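Side-chain contacts in alkylhydroperoxidase AhpD core: uncharacterized peroxidase-related protein (Ralstonia eutropha, PDB 2PRR), which is of unknown function but belongs to the carboxymuconolactone decarboxylase family and is probably a peroxidase-related oxidoreductase with an AhpD-like core: residues 39-44 with 53-58; 15-20 with 26-31; 43-48 with 179-184. All coordinates share one frame; numbering follows the deposited sequence.

Contact 1 of 3, residues 39-44 with 53-58; sequences PNVFLT and RAFFAY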
loop_
_atom_site.group_PDB
_atom_site.type_symbol
_atom_site.label_atom_id
_atom_site.label_comp_id
_atom_site.label_asym_id
_atom_site.label_seq_id
_atom_site.Cartn_x
_atom_site.Cartn_y
_atom_site.Cartn_z
ATOM N N PRO D 39 -29.104 18.549 10.166
ATOM C CA PRO D 39 -27.902 17.973 9.584
ATOM C C PRO D 39 -28.261 17.331 8.266
ATOM O O PRO D 39 -29.297 16.693 8.142
ATOM C CB PRO D 39 -27.495 16.927 10.600
ATOM C CG PRO D 39 -27.963 17.508 11.892
ATOM C CD PRO D 39 -29.244 18.188 11.583
ATOM N N ASN D 40 -27.398 17.486 7.277
ATOM C CA ASN D 40 -27.713 17.016 5.933
ATOM C C ASN D 40 -27.842 15.514 5.757
ATOM O O ASN D 40 -28.456 15.068 4.798
ATOM C CB ASN D 40 -26.754 17.658 4.915
ATOM C CG ASN D 40 -26.960 19.173 4.805
ATOM O OD1 ASN D 40 -28.061 19.701 5.094
ATOM N ND2 ASN D 40 -25.902 19.885 4.414
ATOM N N VAL D 41 -27.329 14.731 6.693
ATOM C CA VAL D 41 -27.418 13.266 6.589
ATOM C C VAL D 41 -28.908 12.846 6.594
ATOM O O VAL D 41 -29.286 11.911 5.885
ATOM C CB VAL D 41 -26.623 12.546 7.750
ATOM C CG1 VAL D 41 -27.239 12.862 9.137
ATOM C CG2 VAL D 41 -26.520 11.010 7.535
ATOM N N PHE D 42 -29.747 13.536 7.379
ATOM C CA PHE D 42 -31.172 13.198 7.442
ATOM C C PHE D 42 -31.895 13.481 6.126
ATOM O O PHE D 42 -32.686 12.679 5.659
ATOM C CB PHE D 42 -31.902 13.988 8.552
ATOM C CG PHE D 42 -31.453 13.657 9.950
ATOM C CD1 PHE D 42 -32.013 12.600 10.642
ATOM C CD2 PHE D 42 -30.479 14.428 10.588
ATOM C CE1 PHE D 42 -31.592 12.304 11.953
ATOM C CE2 PHE D 42 -30.052 14.126 11.887
ATOM C CZ PHE D 42 -30.612 13.067 12.560
ATOM N N LEU D 43 -31.623 14.636 5.541
ATOM C CA LEU D 43 -32.292 15.048 4.333
ATOM C C LEU D 43 -31.822 14.279 3.122
ATOM O O LEU D 43 -32.621 13.976 2.242
ATOM C CB LEU D 43 -32.061 16.538 4.121
ATOM C CG LEU D 43 -32.646 17.417 5.236
ATOM C CD1 LEU D 43 -31.978 18.786 5.221
ATOM C CD2 LEU D 43 -34.176 17.505 5.113
ATOM N N THR D 44 -30.534 13.963 3.066
ATOM C CA THR D 44 -29.991 13.238 1.911
ATOM C C THR D 44 -30.412 11.780 1.899
ATOM O O THR D 44 -30.764 11.237 0.842
ATOM C CB THR D 44 -28.436 13.361 1.820
ATOM O OG1 THR D 44 -27.830 12.910 3.041
ATOM C CG2 THR D 44 -28.044 14.799 1.573
ATOM N N ARG D 53 -34.692 4.756 7.774
ATOM C CA ARG D 53 -35.194 4.204 9.039
ATOM C C ARG D 53 -34.205 3.216 9.640
ATOM O O ARG D 53 -33.955 3.221 10.852
ATOM C CB ARG D 53 -36.574 3.547 8.863
ATOM C CG ARG D 53 -37.701 4.528 8.517
ATOM C CD ARG D 53 -39.058 3.843 8.416
ATOM N NE ARG D 53 -40.097 4.718 7.837
ATOM C CZ ARG D 53 -40.565 4.640 6.588
ATOM N NH1 ARG D 53 -40.089 3.756 5.706
ATOM N NH2 ARG D 53 -41.505 5.491 6.205
ATOM N N ALA D 54 -33.636 2.373 8.787
ATOM C CA ALA D 54 -32.699 1.355 9.239
ATOM C C ALA D 54 -31.354 1.957 9.685
ATOM O O ALA D 54 -30.688 1.429 10.587
ATOM C CB ALA D 54 -32.499 0.312 8.138
ATOM N N PHE D 55 -30.950 3.045 9.042
ATOM C CA PHE D 55 -29.702 3.734 9.371
ATOM C C PHE D 55 -29.819 4.348 10.756
ATOM O O PHE D 55 -29.007 4.075 11.642
ATOM C CB PHE D 55 -29.436 4.840 8.324
ATOM C CG PHE D 55 -28.115 5.571 8.485
ATOM C CD1 PHE D 55 -28.013 6.689 9.292
ATOM C CD2 PHE D 55 -26.986 5.152 7.787
ATOM C CE1 PHE D 55 -26.823 7.353 9.429
ATOM C CE2 PHE D 55 -25.797 5.815 7.910
ATOM C CZ PHE D 55 -25.706 6.915 8.726
ATOM N N PHE D 56 -30.829 5.179 10.947
ATOM C CA PHE D 56 -30.952 5.860 12.226
ATOM C C PHE D 56 -31.239 4.943 13.384
ATOM O O PHE D 56 -30.768 5.168 14.478
ATOM C CB PHE D 56 -31.879 7.061 12.129
ATOM C CG PHE D 56 -31.281 8.168 11.337
ATOM C CD1 PHE D 56 -30.291 8.963 11.892
ATOM C CD2 PHE D 56 -31.629 8.371 10.019
ATOM C CE1 PHE D 56 -29.698 9.939 11.151
ATOM C CE2 PHE D 56 -31.039 9.359 9.281
ATOM C CZ PHE D 56 -30.077 10.142 9.847
ATOM N N ALA D 57 -31.956 3.869 13.138
ATOM C CA ALA D 57 -32.177 2.890 14.182
ATOM C C ALA D 57 -30.872 2.224 14.583
ATOM O O ALA D 57 -30.641 1.956 15.761
ATOM C CB ALA D 57 -33.182 1.863 13.728
ATOM N N TYR D 58 -30.002 1.946 13.604
ATOM C CA TYR D 58 -28.723 1.333 13.911
ATOM C C TYR D 58 -27.882 2.375 14.616
ATOM O O TYR D 58 -27.226 2.075 15.603
ATOM C CB TYR D 58 -27.995 0.855 12.643
ATOM C CG TYR D 58 -27.186 -0.407 12.845
ATOM C CD1 TYR D 58 -26.405 -0.593 13.977
ATOM C CD2 TYR D 58 -27.182 -1.408 11.888
ATOM C CE1 TYR D 58 -25.678 -1.757 14.163
ATOM C CE2 TYR D 58 -26.432 -2.596 12.074
ATOM C CZ TYR D 58 -25.673 -2.750 13.201
ATOM O OH TYR D 58 -24.914 -3.902 13.402
#
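Phe42 and Phe56 set their rings nearly parallel but slid apart, face against face, where two helices of this all-helical, AhpD-like fold pack together, the short segments 40-44 and 53-58 running nearly antiparallel at 151°. The ring planes are only 5° apart, overlap is slight and Phe56 CZ sits over one face of Phe42; the rings are modelled closer than carbons can sit, so their exact spacing is doubtful. The opposite face of Phe56 is covered by its own neighbour Phe55, whose CD1 stands 3.8 Å above the plane, over the ring centre. Phe55 gets there because its CG lies anti to the backbone N (chi1 -176°), whereas Phe56 keeps its CG beside N. Val41 divides its two methyls between these rings: CG1 meets the edge of Phe56, near its plane, 4.0 Å from CZ, and CG2 approaches Phe55 CE1 at 4.1 Å. Arg27 and Val31 of helix 22-35 also touch the Phe42 ring, while Phe55 reaches on to helix 156-179 and to Tyr58 of the second subunit. Within the short helix, Asn40 O accepts two bonds, from Thr44 N and from the hydroxyl Thr44 OG1, each 2.9 Å long.

Contact 2 of 3, residues 15-20 with 26-31; sequences PELAAL and QRILEV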
loop_
_atom_site.group_PDB
_atom_site.type_symbol
_atom_site.label_atom_id
_atom_site.label_comp_id
_atom_site.label_asym_id
_atom_site.label_seq_id
_atom_site.Cartn_x
_atom_site.Cartn_y
_atom_site.Cartn_z
ATOM N N PRO D 15 -35.529 15.154 -0.971
ATOM C CA PRO D 15 -36.956 15.379 -0.869
ATOM C C PRO D 15 -37.312 16.572 -0.003
ATOM O O PRO D 15 -36.515 16.991 0.840
ATOM C CB PRO D 15 -37.441 14.106 -0.175
ATOM C CG PRO D 15 -36.324 13.736 0.685
ATOM C CD PRO D 15 -35.131 13.974 -0.180
ATOM N N GLU D 16 -38.511 17.102 -0.230
ATOM C CA GLU D 16 -39.061 18.166 0.575
ATOM C C GLU D 16 -39.540 17.536 1.867
ATOM O O GLU D 16 -40.138 16.464 1.848
ATOM C CB GLU D 16 -40.289 18.778 -0.110
ATOM C CG GLU D 16 -40.021 19.569 -1.359
ATOM C CD GLU D 16 -39.325 20.874 -1.065
ATOM O OE1 GLU D 16 -39.060 21.158 0.127
ATOM O OE2 GLU D 16 -39.042 21.617 -2.030
ATOM N N LEU D 17 -39.306 18.228 2.976
ATOM C CA LEU D 17 -39.739 17.765 4.289
ATOM C C LEU D 17 -41.231 17.416 4.241
ATOM O O LEU D 17 -41.655 16.417 4.813
ATOM C CB LEU D 17 -39.429 18.829 5.354
ATOM C CG LEU D 17 -39.729 18.511 6.832
ATOM C CD1 LEU D 17 -39.050 17.231 7.270
ATOM C CD2 LEU D 17 -39.324 19.657 7.761
ATOM N N ALA D 18 -42.014 18.205 3.513
ATOM C CA ALA D 18 -43.449 17.950 3.360
ATOM C C ALA D 18 -43.806 16.627 2.647
ATOM O O ALA D 18 -44.737 15.941 3.061
ATOM C CB ALA D 18 -44.101 19.131 2.630
ATOM N N ALA D 19 -43.062 16.246 1.608
ATOM C CA ALA D 19 -43.360 15.010 0.844
ATOM C C ALA D 19 -42.878 13.692 1.481
ATOM O O ALA D 19 -42.715 12.694 0.778
ATOM C CB ALA D 19 -42.780 15.130 -0.565
ATOM N N LEU D 20 -42.683 13.679 2.800
ATOM C CA LEU D 20 -42.131 12.529 3.493
ATOM C C LEU D 20 -43.054 11.922 4.543
ATOM O O LEU D 20 -43.887 12.640 5.145
ATOM C CB LEU D 20 -40.852 12.947 4.231
ATOM C CG LEU D 20 -39.594 13.295 3.443
ATOM C CD1 LEU D 20 -38.512 13.808 4.392
ATOM C CD2 LEU D 20 -39.115 12.072 2.656
ATOM N N GLN D 26 -40.984 13.505 11.603
ATOM C CA GLN D 26 -40.920 13.760 13.054
ATOM C C GLN D 26 -39.485 13.638 13.602
ATOM O O GLN D 26 -39.092 14.385 14.499
ATOM C CB GLN D 26 -41.910 12.841 13.818
ATOM C CG GLN D 26 -41.946 13.025 15.353
ATOM N N ARG D 27 -38.704 12.702 13.069
ATOM C CA ARG D 27 -37.315 12.550 13.501
ATOM C C ARG D 27 -36.518 13.783 13.067
ATOM O O ARG D 27 -35.704 14.303 13.838
ATOM C CB ARG D 27 -36.696 11.284 12.930
ATOM C CG ARG D 27 -35.236 11.098 13.316
ATOM C CD ARG D 27 -34.623 9.966 12.542
ATOM N NE ARG D 27 -34.951 8.662 13.093
ATOM C CZ ARG D 27 -34.284 8.077 14.084
ATOM N NH1 ARG D 27 -33.267 8.687 14.696
ATOM N NH2 ARG D 27 -34.652 6.864 14.473
ATOM N N ILE D 28 -36.760 14.240 11.839
ATOM C CA ILE D 28 -36.119 15.447 11.304
ATOM C C ILE D 28 -36.516 16.690 12.117
ATOM O O ILE D 28 -35.676 17.542 12.415
ATOM C CB ILE D 28 -36.461 15.659 9.810
ATOM C CG1 ILE D 28 -35.851 14.534 8.964
ATOM C CG2 ILE D 28 -35.960 17.016 9.316
ATOM C CD1 ILE D 28 -36.265 14.577 7.502
ATOM N N LEU D 29 -37.787 16.809 12.475
ATOM C CA LEU D 29 -38.221 17.965 13.273
ATOM C C LEU D 29 -37.652 17.959 14.692
ATOM O O LEU D 29 -37.325 19.018 15.238
ATOM C CB LEU D 29 -39.741 18.038 13.284
ATOM C CG LEU D 29 -40.294 18.609 11.979
ATOM C CD1 LEU D 29 -41.749 18.238 11.808
ATOM C CD2 LEU D 29 -40.110 20.138 11.921
ATOM N N GLU D 30 -37.535 16.765 15.271
ATOM C CA GLU D 30 -36.992 16.591 16.623
ATOM C C GLU D 30 -35.519 17.030 16.674
ATOM O O GLU D 30 -35.091 17.667 17.644
ATOM C CB GLU D 30 -37.164 15.132 17.086
ATOM C CG GLU D 30 -36.815 14.861 18.565
ATOM N N VAL D 31 -34.757 16.686 15.624
ATOM C CA VAL D 31 -33.343 17.099 15.509
ATOM C C VAL D 31 -33.232 18.573 15.174
ATOM O O VAL D 31 -32.296 19.226 15.621
ATOM C CB VAL D 31 -32.495 16.268 14.467
ATOM C CG1 VAL D 31 -33.000 16.411 13.042
ATOM C CG2 VAL D 31 -31.022 16.684 14.513
#
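Leu17 and Ile28 mark the closest backbone approach, their CA atoms 8.2 Å apart, where the chain leading into helix 22-35 doubles back alongside that helix. The separation is bridged entirely by aliphatic side chains, without a hydrogen bond between the segments. Leu17 and Ile28 both point across the gap and run antiparallel past one another, touching along their flanks. Leu17 swings CG to the side away from its own N (chi1 -176°), extends toward the helix and sets CD1 against several carbons of Ile28: CG2 at 3.7 Å, the terminal CD1 at 3.9 Å and the branch point CB at 4.0 Å. Its other methyl, CD2, makes a looser contact with Leu29 CD2 at 4.3 Å, at the margin of the patch. This is hydrophobic packing of a helix's own lead-in segment against its side, and it builds part of the N-terminal region of the all-helical fold. Leu20 comes to Ile28 at about a right angle, placing its CD1 3.9 Å from Ile28 CD1, which thus meets a methyl from both Leu17 and Leu20. Beyond the two segments Ile28 also packs on Val38 and Phe42, and Leu20 on Ala46. One residue before Ile28, Arg27 turns instead to helix 49-63, where NH1 forms a salt bridge with Asp60 OD2.

Contact 3 of 3, residues 43-48 with 179-184; sequences LTLAHR and IGMRPN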
loop_
_atom_site.group_PDB
_atom_site.type_symbol
_atom_site.label_atom_id
_atom_site.label_comp_id
_atom_site.label_asym_id
_atom_site.label_seq_id
_atom_site.Cartn_x
_atom_site.Cartn_y
_atom_site.Cartn_z
ATOM N N LEU D 43 -31.623 14.636 5.541
ATOM C CA LEU D 43 -32.292 15.048 4.333
ATOM C C LEU D 43 -31.822 14.279 3.122
ATOM O O LEU D 43 -32.621 13.976 2.242
ATOM C CB LEU D 43 -32.061 16.538 4.121
ATOM C CG LEU D 43 -32.646 17.417 5.236
ATOM C CD1 LEU D 43 -31.978 18.786 5.221
ATOM C CD2 LEU D 43 -34.176 17.505 5.113
ATOM N N THR D 44 -30.534 13.963 3.066
ATOM C CA THR D 44 -29.991 13.238 1.911
ATOM C C THR D 44 -30.412 11.780 1.899
ATOM O O THR D 44 -30.764 11.237 0.842
ATOM C CB THR D 44 -28.436 13.361 1.820
ATOM O OG1 THR D 44 -27.830 12.910 3.041
ATOM C CG2 THR D 44 -28.044 14.799 1.573
ATOM N N LEU D 45 -30.378 11.140 3.069
ATOM C CA LEU D 45 -30.810 9.733 3.180
ATOM C C LEU D 45 -32.330 9.577 3.075
ATOM O O LEU D 45 -32.809 8.500 2.741
ATOM C CB LEU D 45 -30.279 9.063 4.452
ATOM C CG LEU D 45 -28.755 8.876 4.555
ATOM C CD1 LEU D 45 -28.452 8.217 5.869
ATOM C CD2 LEU D 45 -28.085 8.059 3.380
ATOM N N ALA D 46 -33.084 10.657 3.315
ATOM C CA ALA D 46 -34.555 10.635 3.185
ATOM C C ALA D 46 -35.024 10.326 1.737
ATOM O O ALA D 46 -36.212 10.109 1.516
ATOM C CB ALA D 46 -35.160 11.947 3.694
ATOM N N HIS D 47 -34.092 10.358 0.769
ATOM C CA HIS D 47 -34.316 9.933 -0.619
ATOM C C HIS D 47 -34.677 8.435 -0.680
ATOM O O HIS D 47 -35.388 8.007 -1.576
ATOM C CB HIS D 47 -33.037 10.207 -1.452
ATOM C CG HIS D 47 -33.084 9.691 -2.861
ATOM N ND1 HIS D 47 -33.880 10.252 -3.840
ATOM C CD2 HIS D 47 -32.396 8.691 -3.465
ATOM C CE1 HIS D 47 -33.707 9.597 -4.975
ATOM N NE2 HIS D 47 -32.805 8.649 -4.778
ATOM N N ARG D 48 -34.154 7.638 0.250
ATOM C CA ARG D 48 -34.488 6.220 0.352
ATOM C C ARG D 48 -34.999 5.945 1.776
ATOM O O ARG D 48 -34.236 5.423 2.590
ATOM C CB ARG D 48 -33.265 5.358 0.066
ATOM C CG ARG D 48 -32.686 5.502 -1.346
ATOM C CD ARG D 48 -33.661 5.086 -2.425
ATOM N NE ARG D 48 -32.985 4.880 -3.695
ATOM C CZ ARG D 48 -32.331 3.760 -4.019
ATOM N NH1 ARG D 48 -32.245 2.764 -3.152
ATOM N NH2 ARG D 48 -31.751 3.627 -5.218
ATOM N N ILE D 179 -22.497 9.701 -2.372
ATOM C CA ILE D 179 -23.515 10.670 -2.780
ATOM C C ILE D 179 -23.060 12.155 -2.735
ATOM O O ILE D 179 -23.791 13.049 -3.180
ATOM C CB ILE D 179 -24.857 10.484 -1.957
ATOM C CG1 ILE D 179 -24.741 10.969 -0.524
ATOM C CG2 ILE D 179 -25.324 9.023 -1.941
ATOM C CD1 ILE D 179 -26.126 11.077 0.154
ATOM N N GLY D 180 -21.866 12.410 -2.205
ATOM C CA GLY D 180 -21.338 13.752 -2.082
ATOM C C GLY D 180 -22.017 14.469 -0.948
ATOM O O GLY D 180 -22.333 15.677 -1.043
HETATM N N MSE D 181 -22.235 13.747 0.143
HETATM C CA MSE D 181 -22.961 14.321 1.265
HETATM C C MSE D 181 -22.147 15.491 1.821
HETATM O O MSE D 181 -20.952 15.350 2.100
HETATM C CB MSE D 181 -23.248 13.263 2.306
HETATM C CG MSE D 181 -24.355 13.690 3.295
HETATM SE SE MSE D 181 -24.287 12.505 4.663
HETATM C CE MSE D 181 -25.035 11.109 3.733
ATOM N N ARG D 182 -22.794 16.656 1.933
ATOM C CA ARG D 182 -22.133 17.899 2.325
ATOM C C ARG D 182 -22.383 18.308 3.774
ATOM O O ARG D 182 -23.546 18.482 4.191
ATOM C CB ARG D 182 -22.573 19.043 1.403
ATOM C CG ARG D 182 -21.765 20.322 1.589
ATOM C CD ARG D 182 -22.389 21.560 0.928
ATOM N NE ARG D 182 -21.664 22.770 1.340
ATOM C CZ ARG D 182 -20.561 23.238 0.748
ATOM N NH1 ARG D 182 -20.049 22.671 -0.332
ATOM N NH2 ARG D 182 -19.973 24.316 1.234
ATOM N N PRO D 183 -21.287 18.496 4.535
ATOM C CA PRO D 183 -21.437 18.929 5.911
ATOM C C PRO D 183 -22.002 20.351 6.001
ATOM O O PRO D 183 -21.638 21.233 5.213
ATOM C CB PRO D 183 -20.023 18.853 6.483
ATOM C CG PRO D 183 -19.083 18.718 5.281
ATOM C CD PRO D 183 -19.872 18.299 4.128
ATOM N N ASN D 184 -22.897 20.550 6.960
ATOM C CA ASN D 184 -23.516 21.840 7.176
ATOM C C ASN D 184 -22.489 22.851 7.665
ATOM O O ASN D 184 -21.501 22.488 8.293
ATOM C CB ASN D 184 -24.658 21.743 8.204
ATOM C CG ASN D 184 -25.641 20.658 7.885
ATOM O OD1 ASN D 184 -25.333 19.457 7.995
ATOM N ND2 ASN D 184 -26.848 21.054 7.532
#
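Thr44 and Met181, the latter deposited as selenomethionine, are brought together by two torsions: Thr44 holds OG1 between its backbone N and carbonyl carbon (chi1 56°), and the otherwise extended Met181 chain bends at its last torsion (chi3 -74°), swinging CE toward the hydroxyl. The contact joins the short helix 40-45 to the loop that follows the long helix 156-179, a buried tertiary junction between parts of the all-helical fold far apart in sequence. The two side chains cross at a slant. Met181 curls about OG1, with CE at 3.4 Å, CG at 3.6 Å and SE at 3.9 Å from Thr44 OG1; these are packing contacts, since the hydroxyl has its hydrogen-bond partner in Asn40 O. Ile179 closes on the same threonine, its CD1 lying 3.7 Å from Thr44 CB. Between Ile179 and Met181, Gly180 takes a positive phi of 76° as the chain leaves the helix, and its O bonds to a PEG molecule, probably from the crystallisation liquor. After helix 40-45 a type I turn from Leu45 to Arg48 leads into the next helix; there Arg48 forms salt bridges with Asp161 and Glu157 of the second subunit. Leu45 reaches Met181 with one methyl, CD2, 4.3 Å from CE.

Along the chain contact 2 closes first, within the lead-in and body of helix 22-35; contacts 1 and 3 then both start from helix 40-45 and share Leu43 and Thr44. Contact 1 runs on to the following helix 49-63, whereas contact 3 ties the same short helix to the loop after helix 156-179, over 130 residues later. Centres of contacts 1 and 3 lie about 8 Å apart, those of 1 and 2 about 11 Å, and those of 2 and 3 about 13 Å, all on one side of the chain's centre. Contact 2 packs beside helix 40-45, Pro15 lying against Leu43, and contacts 1 and 3 both border the second subunit.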